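Local coordinates for propionate kinase (PDB 3KHY), which probably phosphorylates short-chain carboxylates such as acetate and propionate with ATP, giving the acyl phosphate and ADP, and can run the reaction in reverse, at residues S182-A185 with A186-L189; F242-I245 with S246-G250; W251-T254 with E255-M259. All coordinates share one frame; numbering follows the deposited sequence.

Interaction 1: S182-A185 with A186-L189; sequences SEQA and AKIL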
loop_
_atom_site.group_PDB
_atom_site.type_symbol
_atom_site.label_atom_id
_atom_site.label_comp_id
_atom_site.label_asym_id
_atom_site.label_seq_id
_atom_site.Cartn_x
_atom_site.Cartn_y
_atom_site.Cartn_z
ATOM N N SER A 182 19.857 -11.935 5.249
ATOM C CA SER A 182 20.042 -12.427 3.901
ATOM C C SER A 182 21.483 -12.907 3.738
ATOM O O SER A 182 21.727 -13.877 3.035
ATOM C CB SER A 182 19.650 -11.386 2.839
ATOM O OG SER A 182 20.411 -10.200 2.966
ATOM N N GLU A 183 22.431 -12.255 4.405
ATOM C CA GLU A 183 23.805 -12.770 4.409
ATOM C C GLU A 183 23.906 -14.156 5.038
ATOM O O GLU A 183 24.630 -15.005 4.532
ATOM C CB GLU A 183 24.786 -11.811 5.088
ATOM C CG GLU A 183 25.081 -10.595 4.237
ATOM C CD GLU A 183 26.145 -9.701 4.829
ATOM O OE1 GLU A 183 26.678 -10.020 5.920
ATOM O OE2 GLU A 183 26.440 -8.670 4.199
ATOM N N GLN A 184 23.183 -14.380 6.136
ATOM C CA GLN A 184 23.202 -15.682 6.804
ATOM C C GLN A 184 22.534 -16.737 5.928
ATOM O O GLN A 184 23.004 -17.870 5.842
ATOM C CB GLN A 184 22.524 -15.620 8.174
ATOM C CG GLN A 184 23.250 -14.753 9.180
ATOM C CD GLN A 184 24.683 -15.227 9.417
ATOM O OE1 GLN A 184 25.628 -14.449 9.330
ATOM N NE2 GLN A 184 24.841 -16.510 9.693
ATOM N N ALA A 185 21.451 -16.350 5.258
ATOM C CA ALA A 185 20.736 -17.267 4.376
ATOM C C ALA A 185 21.658 -17.724 3.254
ATOM O O ALA A 185 21.636 -18.887 2.845
ATOM C CB ALA A 185 19.491 -16.599 3.803
ATOM N N ALA A 186 22.481 -16.804 2.771
ATOM C CA ALA A 186 23.420 -17.118 1.697
ATOM C C ALA A 186 24.440 -18.161 2.144
ATOM O O ALA A 186 24.845 -19.016 1.357
ATOM C CB ALA A 186 24.122 -15.853 1.210
ATOM N N LYS A 187 24.856 -18.099 3.403
ATOM C CA LYS A 187 25.802 -19.096 3.913
ATOM C C LYS A 187 25.203 -20.505 3.928
ATOM O O LYS A 187 25.923 -21.500 3.831
ATOM C CB LYS A 187 26.275 -18.741 5.323
ATOM C CG LYS A 187 27.071 -17.460 5.422
ATOM C CD LYS A 187 27.599 -17.280 6.835
ATOM C CE LYS A 187 27.897 -15.822 7.137
ATOM N NZ LYS A 187 28.169 -15.607 8.593
ATOM N N ILE A 188 23.885 -20.586 4.058
ATOM C CA ILE A 188 23.220 -21.867 4.269
ATOM C C ILE A 188 22.701 -22.497 2.974
ATOM O O ILE A 188 22.764 -23.717 2.809
ATOM C CB ILE A 188 22.044 -21.728 5.287
ATOM C CG1 ILE A 188 22.541 -21.169 6.623
ATOM C CG2 ILE A 188 21.351 -23.063 5.507
ATOM C CD1 ILE A 188 21.420 -20.732 7.565
ATOM N N LEU A 189 22.212 -21.668 2.052
ATOM C CA LEU A 189 21.400 -22.133 0.920
ATOM C C LEU A 189 22.152 -22.671 -0.299
ATOM O O LEU A 189 22.119 -23.877 -0.576
ATOM C CB LEU A 189 20.433 -21.032 0.482
ATOM C CG LEU A 189 19.180 -20.889 1.339
ATOM C CD1 LEU A 189 18.522 -19.541 1.108
ATOM C CD2 LEU A 189 18.208 -22.012 1.032
#
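Gln184 and Lys187, one helical turn apart, run side by side and join at their polar ends. The link is a single hydrogen bond, Lys187 NZ to Gln184 OE1, at 2.9 Å. The ammonium group arrives well to one side of the carbonyl direction, with a C=O...N angle of 116° and a moderate tilt out of the amide plane. Gln184 begins by pointing away from the following turn, and it is the bend in its chain at chi2 (-59°) that brings the amide back; Lys187 contributes a chain extended from CG outward. The lysine methylenes also brush the glutamine, with CE 3.4 Å from Gln184 OE1.

All this belongs to the last turns of helix 175-188, which packs beside strand 196-201 of the five-stranded sheet, part of the two-domain fold of the actin-like ATPase (ASKHA) clan. Backbone bonding is regular at first, with Ala186 N on Ser182 O at 3.0 Å. It then loosens: the bonds from Lys187 N to Glu183 O and Gln184 O are both weak, as is Ile188 N to Gln184 O. Ala185 O gathers two donors at the end of the helix, Leu189 N at 2.9 Å almost straight ahead of the carbonyl and Ile188 N at 3.1 Å from above its plane, a mixture of i to i+4 and i to i+3 bonding.

Apolar contact lies on the buried side. Ala185 CB meets Leu189 CD1 at 4.1 Å, and Leu189 carries the packing on to Val196 and Met366. Ser182, also buried there, turns its hydroxyl back to the carbonyls of His178 and Lys179 in the preceding turn.

Interaction 2: F242-I245 with S246-G250; sequences FAYI and SDNLG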
loop_
_atom_site.group_PDB
_atom_site.type_symbol
_atom_site.label_atom_id
_atom_site.label_comp_id
_atom_site.label_asym_id
_atom_site.label_seq_id
_atom_site.Cartn_x
_atom_site.Cartn_y
_atom_site.Cartn_z
ATOM N N PHE A 242 -6.878 10.732 6.254
ATOM C CA PHE A 242 -6.507 11.983 6.902
ATOM C C PHE A 242 -7.620 13.017 6.745
ATOM O O PHE A 242 -8.062 13.606 7.725
ATOM C CB PHE A 242 -5.168 12.509 6.390
ATOM C CG PHE A 242 -3.976 11.832 7.029
ATOM C CD1 PHE A 242 -3.286 12.436 8.065
ATOM C CD2 PHE A 242 -3.572 10.580 6.610
ATOM C CE1 PHE A 242 -2.186 11.797 8.664
ATOM C CE2 PHE A 242 -2.474 9.939 7.204
ATOM C CZ PHE A 242 -1.789 10.555 8.227
ATOM N N ALA A 243 -8.093 13.206 5.517
ATOM C CA ALA A 243 -9.168 14.170 5.268
ATOM C C ALA A 243 -10.453 13.727 5.958
ATOM O O ALA A 243 -11.205 14.544 6.491
ATOM C CB ALA A 243 -9.394 14.370 3.757
ATOM N N TYR A 244 -10.708 12.423 5.956
ATOM C CA TYR A 244 -11.901 11.928 6.612
ATOM C C TYR A 244 -11.916 12.270 8.109
ATOM O O TYR A 244 -12.876 12.842 8.626
ATOM C CB TYR A 244 -12.071 10.426 6.396
ATOM C CG TYR A 244 -13.330 9.921 7.057
ATOM C CD1 TYR A 244 -13.311 9.451 8.358
ATOM C CD2 TYR A 244 -14.546 9.960 6.389
ATOM C CE1 TYR A 244 -14.466 9.005 8.967
ATOM C CE2 TYR A 244 -15.701 9.519 6.988
ATOM C CZ TYR A 244 -15.658 9.041 8.272
ATOM O OH TYR A 244 -16.817 8.607 8.865
ATOM N N ILE A 245 -10.843 11.938 8.805
ATOM C CA ILE A 245 -10.773 12.229 10.234
ATOM C C ILE A 245 -10.715 13.728 10.534
ATOM O O ILE A 245 -11.431 14.218 11.399
ATOM C CB ILE A 245 -9.593 11.495 10.891
ATOM C CG1 ILE A 245 -9.849 9.979 10.834
ATOM C CG2 ILE A 245 -9.403 11.973 12.331
ATOM C CD1 ILE A 245 -8.694 9.141 11.338
ATOM N N SER A 246 -9.876 14.448 9.795
ATOM C CA SER A 246 -9.741 15.893 9.949
ATOM C C SER A 246 -11.075 16.601 9.702
ATOM O O SER A 246 -11.508 17.433 10.502
ATOM C CB SER A 246 -8.671 16.433 8.990
ATOM O OG SER A 246 -8.671 17.852 8.965
ATOM N N ASP A 247 -11.734 16.250 8.603
ATOM C CA ASP A 247 -12.982 16.907 8.221
ATOM C C ASP A 247 -14.165 16.520 9.104
ATOM O O ASP A 247 -15.059 17.331 9.328
ATOM C CB ASP A 247 -13.318 16.625 6.757
ATOM C CG ASP A 247 -12.422 17.385 5.790
ATOM O OD1 ASP A 247 -11.870 18.441 6.176
ATOM O OD2 ASP A 247 -12.274 16.926 4.642
ATOM N N ASN A 248 -14.177 15.290 9.611
ATOM C CA ASN A 248 -15.356 14.812 10.332
ATOM C C ASN A 248 -15.230 14.770 11.855
ATOM O O ASN A 248 -16.213 14.974 12.572
ATOM C CB ASN A 248 -15.815 13.471 9.763
ATOM C CG ASN A 248 -16.275 13.594 8.326
ATOM O OD1 ASN A 248 -17.383 14.065 8.059
ATOM N ND2 ASN A 248 -15.411 13.210 7.387
ATOM N N LEU A 249 -14.017 14.525 12.343
ATOM C CA LEU A 249 -13.753 14.464 13.772
ATOM C C LEU A 249 -12.932 15.659 14.250
ATOM O O LEU A 249 -12.858 15.926 15.444
ATOM C CB LEU A 249 -13.013 13.172 14.119
ATOM C CG LEU A 249 -13.777 11.848 14.066
ATOM C CD1 LEU A 249 -14.392 11.594 12.704
ATOM C CD2 LEU A 249 -12.845 10.712 14.443
ATOM N N GLY A 250 -12.299 16.361 13.315
ATOM C CA GLY A 250 -11.546 17.562 13.640
ATOM C C GLY A 250 -10.160 17.360 14.233
ATOM O O GLY A 250 -9.614 18.281 14.842
#
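From Phe242 to Leu249 the backbone keeps alpha-helical i to i+4 bonding, Ser246 N to Phe242 O, Asp247 N to Ala243 O, Asn248 N to Tyr244 O and Leu249 N to Ile245 O, and Gly250 then leaves the helix with phi 79°. Gly250 N still reaches back to Ile245 O, but weakly.

The Asn248 side chain adds a second bond to this pattern. With CG set beside its own backbone N (chi1 -64°), the amide folds back over the preceding turn and ND2 donates to Tyr244 O at 2.8 Å. That oxygen lies near the amide plane, and the N-H meets it on a lone pair, in the carbonyl plane. The same nitrogen stands above one face of the Tyr244 ring, displaced toward its rim and 3.5 Å from CD2, while ring and amide planes are turned 39° apart.

Asp247 also leans toward the preceding turn, its CB 3.0 Å from Ala243 O and OD2 4.0 Å from Ala243 CB. On a different side, Ile245 CG2 packs against Leu249 CB at 4.2 Å. This short helix lies at the dimer interface: Phe242 stacks on Phe242 of the second subunit, Tyr244 packs on Ile168 of that subunit and Leu249 on its His166.

Chemically, Tyr244 O accepts both the backbone and the side-chain N-H of Asn248, and it is the ND2 bond that sets the amide's rotation. Because that N-H is directed at the carbonyl, the nitrogen covers part of one face of the tyrosine by packing.

Interaction 3: W251-T254 with E255-M259; sequences WSVT and EITNM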
loop_
_atom_site.group_PDB
_atom_site.type_symbol
_atom_site.label_atom_id
_atom_site.label_comp_id
_atom_site.label_asym_id
_atom_site.label_seq_id
_atom_site.Cartn_x
_atom_site.Cartn_y
_atom_site.Cartn_z
ATOM N N TRP A 251 -9.582 16.169 14.062
ATOM C CA TRP A 251 -8.219 15.915 14.525
ATOM C C TRP A 251 -7.184 16.633 13.669
ATOM O O TRP A 251 -7.413 16.883 12.493
ATOM C CB TRP A 251 -7.893 14.423 14.478
ATOM C CG TRP A 251 -8.708 13.541 15.380
ATOM C CD1 TRP A 251 -9.850 13.867 16.054
ATOM C CD2 TRP A 251 -8.449 12.167 15.672
ATOM N NE1 TRP A 251 -10.312 12.781 16.756
ATOM C CE2 TRP A 251 -9.469 11.723 16.536
ATOM C CE3 TRP A 251 -7.449 11.269 15.288
ATOM C CZ2 TRP A 251 -9.516 10.420 17.026
ATOM C CZ3 TRP A 251 -7.496 9.971 15.775
ATOM C CH2 TRP A 251 -8.521 9.560 16.632
ATOM N N SER A 252 -6.031 16.932 14.261
ATOM C CA SER A 252 -4.897 17.496 13.532
ATOM C C SER A 252 -4.085 16.405 12.842
ATOM O O SER A 252 -4.178 15.225 13.206
ATOM C CB SER A 252 -3.972 18.230 14.500
ATOM O OG SER A 252 -3.317 17.304 15.355
ATOM N N VAL A 253 -3.275 16.805 11.864
ATOM C CA VAL A 253 -2.352 15.888 11.204
ATOM C C VAL A 253 -1.494 15.165 12.238
ATOM O O VAL A 253 -1.240 13.970 12.121
ATOM C CB VAL A 253 -1.401 16.612 10.231
ATOM C CG1 VAL A 253 -0.417 15.621 9.618
ATOM C CG2 VAL A 253 -2.171 17.309 9.149
ATOM N N THR A 254 -1.051 15.902 13.252
ATOM C CA THR A 254 -0.211 15.335 14.297
ATOM C C THR A 254 -0.960 14.278 15.095
ATOM O O THR A 254 -0.412 13.219 15.413
ATOM C CB THR A 254 0.295 16.443 15.251
ATOM O OG1 THR A 254 1.155 17.332 14.529
ATOM C CG2 THR A 254 1.059 15.845 16.416
ATOM N N GLU A 255 -2.214 14.569 15.427
ATOM C CA GLU A 255 -3.023 13.621 16.184
ATOM C C GLU A 255 -3.335 12.382 15.348
ATOM O O GLU A 255 -3.310 11.267 15.846
ATOM C CB GLU A 255 -4.316 14.279 16.669
ATOM C CG GLU A 255 -4.094 15.297 17.786
ATOM C CD GLU A 255 -5.292 16.202 18.015
ATOM O OE1 GLU A 255 -6.080 16.423 17.066
ATOM O OE2 GLU A 255 -5.440 16.702 19.148
ATOM N N ILE A 256 -3.641 12.579 14.075
ATOM C CA ILE A 256 -3.933 11.442 13.207
ATOM C C ILE A 256 -2.686 10.573 13.052
ATOM O O ILE A 256 -2.764 9.364 13.124
ATOM C CB ILE A 256 -4.434 11.881 11.819
ATOM C CG1 ILE A 256 -5.720 12.696 11.964
ATOM C CG2 ILE A 256 -4.695 10.646 10.936
ATOM C CD1 ILE A 256 -6.120 13.430 10.706
ATOM N N THR A 257 -1.535 11.202 12.855
ATOM C CA THR A 257 -0.298 10.463 12.650
ATOM C C THR A 257 0.098 9.721 13.923
ATOM O O THR A 257 0.573 8.578 13.872
ATOM C CB THR A 257 0.856 11.397 12.218
ATOM O OG1 THR A 257 0.511 12.059 10.993
ATOM C CG2 THR A 257 2.149 10.601 12.008
ATOM N N ASN A 258 -0.098 10.368 15.069
ATOM C CA ASN A 258 0.173 9.716 16.348
ATOM C C ASN A 258 -0.707 8.487 16.526
ATOM O O ASN A 258 -0.253 7.450 17.003
ATOM C CB ASN A 258 -0.043 10.674 17.516
ATOM C CG ASN A 258 0.138 9.991 18.853
ATOM O OD1 ASN A 258 -0.837 9.681 19.544
ATOM N ND2 ASN A 258 1.390 9.720 19.214
HETATM N N MSE A 259 -1.972 8.614 16.139
HETATM C CA MSE A 259 -2.909 7.493 16.210
HETATM C C MSE A 259 -2.424 6.309 15.374
HETATM O O MSE A 259 -2.487 5.151 15.815
HETATM C CB MSE A 259 -4.304 7.930 15.749
HETATM C CG MSE A 259 -5.335 6.812 15.737
HETATM SE SE MSE A 259 -5.393 5.870 14.020
HETATM C CE MSE A 259 -6.037 7.364 12.920
#
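Two first torsions set up the start of helix 253-262: Ser252 OG stands between its backbone N and carbonyl carbon (chi1 69°), and Glu255 CG lies beside its own N (chi1 -71°), with the acid chain extended beyond it. The two side chains therefore reach past each other to the opposite backbone. Ser252 OG accepts from Glu255 N at 2.9 Å, and Glu255 OE1 accepts from Ser252 N at 2.9 Å. The latter bond is nearly straight (170° at the hydrogen) and meets the anti side of the carboxylate, somewhat out of its plane. Together they make a capping box, with Ser252 as N-cap, and the first full helical bond, Ile256 N to Ser252 O at 2.8 Å, follows directly.

One turn on, Thr257 repeats a side-chain-to-backbone theme. Both its N and its OG1 donate to Val253 O, the hydroxyl at 2.8 Å, and they come from opposite faces of the carbonyl plane. The Val253 and Thr257 side chains run alongside each other.

Trp251, at N' just before the cap, forms a hydrophobic staple with Ile256 at N4, the usual companion of a capping box: Trp251 CB touches Ile256 CG1 at 3.7 Å. Its six-membered ring turns an edge to Met259, a selenomethionine here, with CZ3 3.8 Å from CB. Val253 packs on Val253 of the second subunit, so this helix start also lies at the dimer interface.

The chemistry implies a firmly defined helix start: the box gives Glu255 N, in the first turn, a partner in Ser252 OG and ties the N-H of the cap residue to the carboxylate, while the tryptophan fastens the incoming chain to the helix flank. A carboxylate at this end is also likely to interact favourably with the helix dipole.

Interactions 2 and 3 are neighbours, their centres 10 Å apart, whereas interaction 1 lies across the chain's centre, more than 40 Å from either. The successive helices 241-249 and 253-262 pack together through Ile245 on Trp251 and Met259, and both meet the second subunit; no residue of that subunit touches interaction 1. All three are partly buried: Ser182, Ala185, Phe242, Ile245, Ile256 and Met259 lie inside, while Lys187, Asp247, Asn248 and Glu255 are among the exposed residues. Interaction 3 opens its helix with a capping box. The others lie in last turns, interaction 1 with a lysine-glutamine hydrogen bond and mixed bonding at Ala185 O, interaction 2 with an asparagine bond before Gly250 departs at positive phi.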